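PDB 2JCB: 5-formyltetrahydrofolate cyclo-ligase family protein, which probably catalyses the ATP-dependent cyclisation of 5-formyltetrahydrofolate to 5,10-methenyltetrahydrofolate, returning a stored form of folate to one-carbon metabolism. Local coordinates for residues 94-99 with 112-117; 30-35 with 64-69. All coordinates share one frame; numbering follows the deposited sequence.

Contact 1 (94-99 with 112-117); sequences SFRQIS and REPIPA
Arg96 and Ile98 meet Pro114 and Pro116 where a small β-hairpin, strands 104-108 and 111-114, packs with the short 3-10 turn that follows it, where Pro116 lies, against strand 92-98 of the main mixed sheet in this Rossmann-like α/β fold. The case illustrates how a hairpin can join a sheet through side chains: strand 92-98 spends its backbone bonds on neighbours within its own sheet, Arg96 pairing with Val83 and Gln97 with Glu120, while Arg96 and Ile98 extend from the face that meets the hairpin.

Apolar packing centres on the Pro114 ring. The methylene part of Arg96 crosses it at about a right angle, with Arg96 CD 3.8 Å from Pro114 CG and Arg96 CB 3.9 Å from Pro114 CB. Further along the strand, the γ-methyl branch of Ile98 makes a looser touch, CG2 to Pro114 CB at 4.3 Å. Buried Pro114 is thus met by an aliphatic stem and a methyl from alternate residues of one strand.

The polar end of Arg96 goes on past this ring. A bend at chi3 (77°) turns the guanidinium beside Pro116, whose CA lies over one face of the group, 3.8 Å from Arg96 NE. The NE atom itself is bonded to Thr119 OG1, just beyond the hairpin strand, which helps to fix the rotation of the group. On the strand side, Arg96 NH1 gives a weak, bent bond to Ser94 OG (3.0 Å, 127° at the hydrogen), and the same Ser94 OG is hydrogen-bonded to Glu121 OE2. Past the Pro114 ring, Arg96 NH2 comes to 3.4 Å from the carbonyl O of Pro116.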
ATOM      1  N   SER A  94      -5.782  12.407  -2.613  1.00 32.24           N
ATOM      2  CA  SER A  94      -5.308  13.547  -1.866  1.00 31.79           C
ATOM      3  C   SER A  94      -4.712  12.968  -0.602  1.00 30.84           C
ATOM      4  O   SER A  94      -5.448  12.538   0.301  1.00 32.16           O
ATOM      5  CB  SER A  94      -6.470  14.457  -1.506  1.00 31.43           C
ATOM      6  OG  SER A  94      -6.069  15.545  -0.685  1.00 34.21           O
ATOM      7  N   PHE A  95      -3.388  12.975  -0.495  1.00 28.94           N
ATOM      8  CA  PHE A  95      -2.819  12.525   0.771  1.00 27.50           C
ATOM      9  C   PHE A  95      -2.933  13.631   1.818  1.00 27.04           C
ATOM     10  O   PHE A  95      -2.544  14.762   1.571  1.00 29.76           O
ATOM     11  CB  PHE A  95      -1.390  12.064   0.579  1.00 27.62           C
ATOM     12  CG  PHE A  95      -1.330  10.738  -0.072  1.00 25.20           C
ATOM     13  CD1 PHE A  95      -1.241   9.608   0.729  1.00 26.70           C
ATOM     14  CD2 PHE A  95      -1.388  10.611  -1.451  1.00 26.01           C
ATOM     15  CE1 PHE A  95      -1.225   8.290   0.147  1.00 27.94           C
ATOM     16  CE2 PHE A  95      -1.374   9.320  -2.068  1.00 27.21           C
ATOM     17  CZ  PHE A  95      -1.306   8.160  -1.263  1.00 25.43           C
ATOM     18  N   ARG A  96      -3.507  13.291   2.965  1.00 26.51           N
ATOM     19  CA  ARG A  96      -3.756  14.310   3.971  1.00 25.94           C
ATOM     20  C   ARG A  96      -3.225  13.901   5.306  1.00 26.58           C
ATOM     21  O   ARG A  96      -3.328  12.750   5.692  1.00 27.65           O
ATOM     22  CB  ARG A  96      -5.270  14.635   4.088  1.00 27.22           C
ATOM     23  CG  ARG A  96      -5.994  14.781   2.721  1.00 25.57           C
ATOM     24  CD  ARG A  96      -7.458  15.107   2.982  1.00 25.57           C
ATOM     25  NE  ARG A  96      -7.612  16.507   3.362  1.00 25.46           N
ATOM     26  CZ  ARG A  96      -7.752  17.495   2.499  1.00 24.95           C
ATOM     27  NH1 ARG A  96      -7.745  17.251   1.188  1.00 29.44           N
ATOM     28  NH2 ARG A  96      -7.893  18.713   2.944  1.00 27.47           N
ATOM     29  N   GLN A  97      -2.654  14.857   6.017  1.00 26.71           N
ATOM     30  CA  GLN A  97      -2.028  14.539   7.294  1.00 25.98           C
ATOM     31  C   GLN A  97      -3.040  14.204   8.391  1.00 26.51           C
ATOM     32  O   GLN A  97      -4.048  14.923   8.576  1.00 27.91           O
ATOM     33  CB  GLN A  97      -1.124  15.683   7.753  1.00 27.19           C
ATOM     34  CG  GLN A  97      -0.564  15.445   9.129  1.00 27.56           C
ATOM     35  CD  GLN A  97       0.333  16.561   9.648  1.00 32.72           C
ATOM     36  OE1 GLN A  97       0.277  17.689   9.181  1.00 34.36           O
ATOM     37  NE2 GLN A  97       1.182  16.224  10.615  1.00 32.66           N
ATOM     38  N   ILE A  98      -2.711  13.169   9.142  1.00 26.34           N
ATOM     39  CA  ILE A  98      -3.473  12.772  10.349  1.00 26.52           C
ATOM     40  C   ILE A  98      -2.526  12.700  11.524  1.00 27.75           C
ATOM     41  O   ILE A  98      -1.437  12.114  11.403  1.00 27.14           O
ATOM     42  CB  ILE A  98      -4.291  11.427  10.176  1.00 28.51           C
ATOM     43  CG1 ILE A  98      -3.455  10.189   9.760  1.00 26.00           C
ATOM     44  CG2 ILE A  98      -5.480  11.665   9.204  1.00 26.34           C
ATOM     45  CD1 ILE A  98      -4.140   8.764  10.061  1.00 28.21           C
ATOM     46  N   SER A  99      -2.950  13.297  12.625  1.00 29.14           N
ATOM     47  CA  SER A  99      -2.218  13.295  13.884  1.00 30.56           C
ATOM     48  C   SER A  99      -2.833  12.309  14.877  1.00 30.73           C
ATOM     49  O   SER A  99      -2.206  11.914  15.865  1.00 30.45           O
ATOM     50  CB  SER A  99      -2.251  14.686  14.481  1.00 31.29           C
ATOM     51  OG  SER A  99      -1.704  15.635  13.589  1.00 35.95           O
ATOM     52  N   ARG A 112     -11.912   3.734   5.476  1.00 43.19           N
ATOM     53  CA  ARG A 112     -11.658   4.919   6.307  1.00 39.97           C
ATOM     54  C   ARG A 112     -10.824   5.938   5.573  1.00 37.75           C
ATOM     55  O   ARG A 112      -9.804   5.572   4.971  1.00 37.00           O
ATOM     56  CB  ARG A 112     -10.987   4.525   7.640  1.00 39.70           C
ATOM     57  CG  ARG A 112     -11.748   3.409   8.308  1.00 40.21           C
ATOM     58  CD  ARG A 112     -11.659   3.364   9.809  1.00 45.97           C
ATOM     59  NE  ARG A 112     -11.805   4.644  10.524  1.00 44.74           N
ATOM     60  CZ  ARG A 112     -12.954   5.221  10.868  1.00 48.70           C
ATOM     61  NH1 ARG A 112     -14.116   4.675  10.540  1.00 51.47           N
ATOM     62  NH2 ARG A 112     -12.949   6.357  11.549  1.00 49.12           N
ATOM     63  N   GLU A 113     -11.229   7.214   5.646  1.00 34.51           N
ATOM     64  CA  GLU A 113     -10.503   8.301   4.973  1.00 33.91           C
ATOM     65  C   GLU A 113     -10.385   9.558   5.830  1.00 31.67           C
ATOM     66  O   GLU A 113     -11.230   9.785   6.671  1.00 31.18           O
ATOM     67  CB  GLU A 113     -11.170   8.656   3.643  1.00 33.48           C
ATOM     68  CG  GLU A 113     -11.027   7.542   2.586  1.00 34.61           C
ATOM     69  CD  GLU A 113     -11.544   7.946   1.225  1.00 37.39           C
ATOM     70  OE1 GLU A 113     -12.575   8.666   1.164  1.00 44.06           O
ATOM     71  OE2 GLU A 113     -10.924   7.523   0.224  1.00 41.61           O
ATOM     72  N   PRO A 114      -9.358  10.405   5.571  1.00 29.27           N
ATOM     73  CA  PRO A 114      -9.176  11.648   6.342  1.00 28.66           C
ATOM     74  C   PRO A 114     -10.355  12.575   6.064  1.00 28.07           C
ATOM     75  O   PRO A 114     -10.801  12.665   4.917  1.00 28.68           O
ATOM     76  CB  PRO A 114      -7.895  12.252   5.738  1.00 29.09           C
ATOM     77  CG  PRO A 114      -7.724  11.596   4.400  1.00 28.93           C
ATOM     78  CD  PRO A 114      -8.331  10.248   4.518  1.00 29.67           C
ATOM     79  N   ILE A 115     -10.828  13.267   7.098  1.00 28.35           N
ATOM     80  CA  ILE A 115     -11.940  14.189   6.960  1.00 27.93           C
ATOM     81  C   ILE A 115     -11.372  15.485   6.369  1.00 28.25           C
ATOM     82  O   ILE A 115     -10.536  16.133   7.007  1.00 26.73           O
ATOM     83  CB  ILE A 115     -12.605  14.475   8.342  1.00 28.21           C
ATOM     84  CG1 ILE A 115     -13.079  13.168   9.005  1.00 29.61           C
ATOM     85  CG2 ILE A 115     -13.708  15.516   8.199  1.00 27.61           C
ATOM     86  CD1 ILE A 115     -13.357  13.279  10.499  1.00 28.77           C
ATOM     87  N   PRO A 116     -11.763  15.830   5.121  1.00 29.00           N
ATOM     88  CA  PRO A 116     -11.203  17.035   4.494  1.00 29.42           C
ATOM     89  C   PRO A 116     -11.191  18.251   5.421  1.00 28.43           C
ATOM     90  O   PRO A 116     -10.185  18.944   5.494  1.00 30.02           O
ATOM     91  CB  PRO A 116     -12.141  17.289   3.311  1.00 29.23           C
ATOM     92  CG  PRO A 116     -12.584  15.953   2.910  1.00 30.25           C
ATOM     93  CD  PRO A 116     -12.704  15.149   4.208  1.00 30.38           C
ATOM     94  N   ALA A 117     -12.292  18.503   6.142  1.00 26.33           N
ATOM     95  CA  ALA A 117     -12.400  19.696   6.984  1.00 27.02           C
ATOM     96  C   ALA A 117     -11.401  19.720   8.157  1.00 26.70           C
ATOM     97  O   ALA A 117     -11.075  20.793   8.672  1.00 27.06           O
ATOM     98  CB  ALA A 117     -13.834  19.862   7.487  1.00 26.82           C
TER

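Contact 2 (30-35 with 64-69); sequences ERYTTL and EVNTYP
This is a surface contact, bridged by water, in which Tyr32 of helix 29-44 lies against Glu64 and Asn66 of the loop leading into helix 68-76. The tyrosine CG stands trans to its backbone N (chi1 171°), which sends the ring across to the loop. The carbonyl O of Glu64 meets the ring at its edge, in plane, 3.3 Å from Tyr32 CE1. The same oxygen takes a hydrogen bond of 2.7 Å from a water, which in turn accepts from Tyr32 OH at 2.9 Å. At about a right angle to the water bond, Tyr32 OH packs 3.3 Å from Asn66 CB, with the ring and amide planes only 22° apart.

Two bonds hold Asn66: Ser36 OG of helix 29-44 bonds to its backbone N, and its own OD1 accepts from Tyr68 N at 3.2 Å, the donor standing well above the carbonyl plane. Glu64 OE1 is hydrogen-bonded to Met61 N, and the side chain touches Tyr146 of the ADP pocket. The OD1 bond forms an Asx turn that caps the start of helix 68-76, the connecting helix of the β-α-β crossover between parallel strands 54-56 and 80-87, as expected in a Rossmann-like fold.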
ATOM      1  N   GLU A  30      -3.993 -16.058  13.854  1.00 25.12           N
ATOM      2  CA  GLU A  30      -2.588 -16.264  14.226  1.00 24.61           C
ATOM      3  C   GLU A  30      -1.591 -15.889  13.124  1.00 25.34           C
ATOM      4  O   GLU A  30      -0.626 -15.135  13.387  1.00 26.62           O
ATOM      5  CB  GLU A  30      -2.345 -17.730  14.665  1.00 24.48           C
ATOM      6  CG  GLU A  30      -0.950 -17.927  15.237  1.00 26.57           C
ATOM      7  CD  GLU A  30       0.136 -18.052  14.157  1.00 25.36           C
ATOM      8  OE1 GLU A  30      -0.148 -18.650  13.106  1.00 30.63           O
ATOM      9  OE2 GLU A  30       1.267 -17.559  14.354  1.00 28.09           O
ATOM     10  N   ARG A  31      -1.850 -16.337  11.897  1.00 24.58           N
ATOM     11  CA  ARG A  31      -0.986 -15.983  10.743  1.00 24.88           C
ATOM     12  C   ARG A  31      -1.035 -14.474  10.434  1.00 25.41           C
ATOM     13  O   ARG A  31      -0.011 -13.808  10.280  1.00 26.11           O
ATOM     14  CB  ARG A  31      -1.373 -16.796   9.492  1.00 26.06           C
ATOM     15  CG  ARG A  31      -0.896 -18.227   9.440  1.00 26.90           C
ATOM     16  CD  ARG A  31       0.620 -18.353   9.302  1.00 29.78           C
ATOM     17  NE  ARG A  31       1.255 -18.272  10.622  1.00 30.12           N
ATOM     18  CZ  ARG A  31       2.569 -18.251  10.844  1.00 32.53           C
ATOM     19  NH1 ARG A  31       3.032 -18.169  12.094  1.00 30.61           N
ATOM     20  NH2 ARG A  31       3.417 -18.327   9.825  1.00 30.75           N
ATOM     21  N   TYR A  32      -2.235 -13.910  10.331  1.00 25.29           N
ATOM     22  CA  TYR A  32      -2.368 -12.439  10.201  1.00 26.04           C
ATOM     23  C   TYR A  32      -1.544 -11.687  11.232  1.00 27.12           C
ATOM     24  O   TYR A  32      -0.810 -10.760  10.860  1.00 26.78           O
ATOM     25  CB  TYR A  32      -3.861 -12.075  10.315  1.00 27.17           C
ATOM     26  CG  TYR A  32      -4.112 -10.626  10.410  1.00 26.90           C
ATOM     27  CD1 TYR A  32      -4.057  -9.807   9.281  1.00 29.13           C
ATOM     28  CD2 TYR A  32      -4.471 -10.074  11.637  1.00 30.48           C
ATOM     29  CE1 TYR A  32      -4.272  -8.447   9.403  1.00 25.71           C
ATOM     30  CE2 TYR A  32      -4.688  -8.731  11.764  1.00 31.11           C
ATOM     31  CZ  TYR A  32      -4.612  -7.930  10.642  1.00 26.08           C
ATOM     32  OH  TYR A  32      -4.869  -6.621  10.847  1.00 31.66           O
ATOM     33  N   THR A  33      -1.680 -12.059  12.508  1.00 26.77           N
ATOM     34  CA  THR A  33      -1.046 -11.314  13.590  1.00 27.22           C
ATOM     35  C   THR A  33       0.474 -11.488  13.519  1.00 26.98           C
ATOM     36  O   THR A  33       1.205 -10.499  13.514  1.00 28.86           O
ATOM     37  CB  THR A  33      -1.566 -11.742  14.942  1.00 28.20           C
ATOM     38  OG1 THR A  33      -2.985 -11.530  15.017  1.00 29.65           O
ATOM     39  CG2 THR A  33      -0.857 -11.002  16.094  1.00 28.52           C
ATOM     40  N   THR A  34       0.924 -12.740  13.485  1.00 27.05           N
ATOM     41  CA  THR A  34       2.385 -13.039  13.494  1.00 26.99           C
ATOM     42  C   THR A  34       3.117 -12.478  12.271  1.00 27.78           C
ATOM     43  O   THR A  34       4.127 -11.753  12.412  1.00 28.31           O
ATOM     44  CB  THR A  34       2.629 -14.572  13.622  1.00 25.20           C
ATOM     45  OG1 THR A  34       1.976 -15.076  14.789  1.00 24.98           O
ATOM     46  CG2 THR A  34       4.128 -14.878  13.757  1.00 25.63           C
ATOM     47  N   LEU A  35       2.572 -12.736  11.082  1.00 27.53           N
ATOM     48  CA  LEU A  35       3.178 -12.280   9.821  1.00 27.67           C
ATOM     49  C   LEU A  35       3.150 -10.740   9.762  1.00 28.23           C
ATOM     50  O   LEU A  35       4.135 -10.104   9.365  1.00 28.65           O
ATOM     51  CB  LEU A  35       2.484 -12.909   8.606  1.00 29.50           C
ATOM     52  CG  LEU A  35       2.581 -14.407   8.314  1.00 32.01           C
ATOM     53  CD1 LEU A  35       1.780 -14.819   7.106  1.00 32.82           C
ATOM     54  CD2 LEU A  35       4.010 -14.860   8.127  1.00 36.92           C
ATOM     55  N   GLU A  64      -5.410  -7.716   5.191  1.00 29.78           N
ATOM     56  CA  GLU A  64      -4.228  -7.047   4.632  1.00 30.08           C
ATOM     57  C   GLU A  64      -3.195  -6.800   5.713  1.00 29.09           C
ATOM     58  O   GLU A  64      -3.547  -6.475   6.881  1.00 27.97           O
ATOM     59  CB  GLU A  64      -4.600  -5.668   4.069  1.00 31.23           C
ATOM     60  CG  GLU A  64      -5.483  -5.789   2.877  1.00 32.67           C
ATOM     61  CD  GLU A  64      -6.383  -4.589   2.667  1.00 38.74           C
ATOM     62  OE1 GLU A  64      -6.075  -3.511   3.245  1.00 36.24           O
ATOM     63  OE2 GLU A  64      -7.424  -4.759   1.951  1.00 45.20           O
ATOM     64  N   VAL A  65      -1.899  -6.894   5.359  1.00 29.97           N
ATOM     65  CA  VAL A  65      -0.879  -6.507   6.371  1.00 28.69           C
ATOM     66  C   VAL A  65      -1.269  -5.248   7.196  1.00 28.82           C
ATOM     67  O   VAL A  65      -1.583  -4.173   6.645  1.00 27.67           O
ATOM     68  CB  VAL A  65       0.543  -6.278   5.746  1.00 28.13           C
ATOM     69  CG1 VAL A  65       1.549  -5.781   6.843  1.00 29.99           C
ATOM     70  CG2 VAL A  65       0.973  -7.547   4.919  1.00 32.96           C
ATOM     71  N   ASN A  66      -1.263  -5.439   8.503  1.00 29.34           N
ATOM     72  CA  ASN A  66      -1.800  -4.459   9.420  1.00 30.16           C
ATOM     73  C   ASN A  66      -0.953  -3.159   9.468  1.00 30.83           C
ATOM     74  O   ASN A  66       0.206  -3.198   9.854  1.00 31.49           O
ATOM     75  CB  ASN A  66      -1.927  -5.078  10.796  1.00 29.84           C
ATOM     76  CG  ASN A  66      -2.727  -4.183  11.742  1.00 27.71           C
ATOM     77  OD1 ASN A  66      -3.275  -3.142  11.316  1.00 30.06           O
ATOM     78  ND2 ASN A  66      -2.825  -4.583  13.003  1.00 30.29           N
ATOM     79  N   THR A  67      -1.510  -2.039   8.989  1.00 29.70           N
ATOM     80  CA  THR A  67      -0.810  -0.780   8.971  1.00 30.47           C
ATOM     81  C   THR A  67      -1.067   0.101  10.177  1.00 29.56           C
ATOM     82  O   THR A  67      -0.408   1.171  10.332  1.00 29.95           O
ATOM     83  CB  THR A  67      -1.130   0.037   7.700  1.00 30.65           C
ATOM     84  OG1 THR A  67      -2.538   0.339   7.676  1.00 28.37           O
ATOM     85  CG2 THR A  67      -0.699  -0.751   6.379  1.00 29.02           C
ATOM     86  N   TYR A  68      -2.054  -0.237  10.991  1.00 29.19           N
ATOM     87  CA  TYR A  68      -2.327   0.584  12.162  1.00 29.09           C
ATOM     88  C   TYR A  68      -1.126   0.742  13.092  1.00 28.96           C
ATOM     89  O   TYR A  68      -0.805   1.878  13.488  1.00 28.60           O
ATOM     90  CB  TYR A  68      -3.625   0.138  12.899  1.00 29.56           C
ATOM     91  CG  TYR A  68      -4.850   0.627  12.140  1.00 30.96           C
ATOM     92  CD1 TYR A  68      -5.347  -0.092  11.031  1.00 31.51           C
ATOM     93  CD2 TYR A  68      -5.476   1.841  12.503  1.00 34.26           C
ATOM     94  CE1 TYR A  68      -6.498   0.387  10.300  1.00 31.04           C
ATOM     95  CE2 TYR A  68      -6.606   2.334  11.800  1.00 31.88           C
ATOM     96  CZ  TYR A  68      -7.109   1.590  10.715  1.00 32.93           C
ATOM     97  OH  TYR A  68      -8.228   2.079  10.057  1.00 34.11           O
ATOM     98  N   PRO A  69      -0.445  -0.376  13.432  1.00 29.55           N
ATOM     99  CA  PRO A  69       0.759  -0.247  14.247  1.00 30.32           C
ATOM    100  C   PRO A  69       1.833   0.636  13.601  1.00 29.63           C
ATOM    101  O   PRO A  69       2.565   1.302  14.332  1.00 30.77           O
ATOM    102  CB  PRO A  69       1.250  -1.676  14.403  1.00 29.11           C
ATOM    103  CG  PRO A  69       0.052  -2.532  14.197  1.00 31.83           C
ATOM    104  CD  PRO A  69      -0.774  -1.781  13.177  1.00 28.40           C
TER
HETATM  105  O   HOH W   1      -5.478  -5.355   8.319  1.00 24.39           O

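Overall arrangement
Taken together, the pair shows how chemistry follows place in a fold. Contact 1 is partly buried and ties a hairpin to a strand of the main sheet mostly by apolar packing, with the polar end of Arg96 beyond the apolar part; contact 2 is a surface contact between a helix and a loop, and there a single water bridges the two parts, and the cap orders the loop itself. The centres of contact 1 and contact 2 are about 23 Å apart; the two share no element and come in series along the chain. Helix 68-76 nevertheless links them: Trp75 NE1 bonds to Ile98 O, and near the beginning of the helix Tyr68 OH packs 3.7 Å from Arg112 CD of the hairpin.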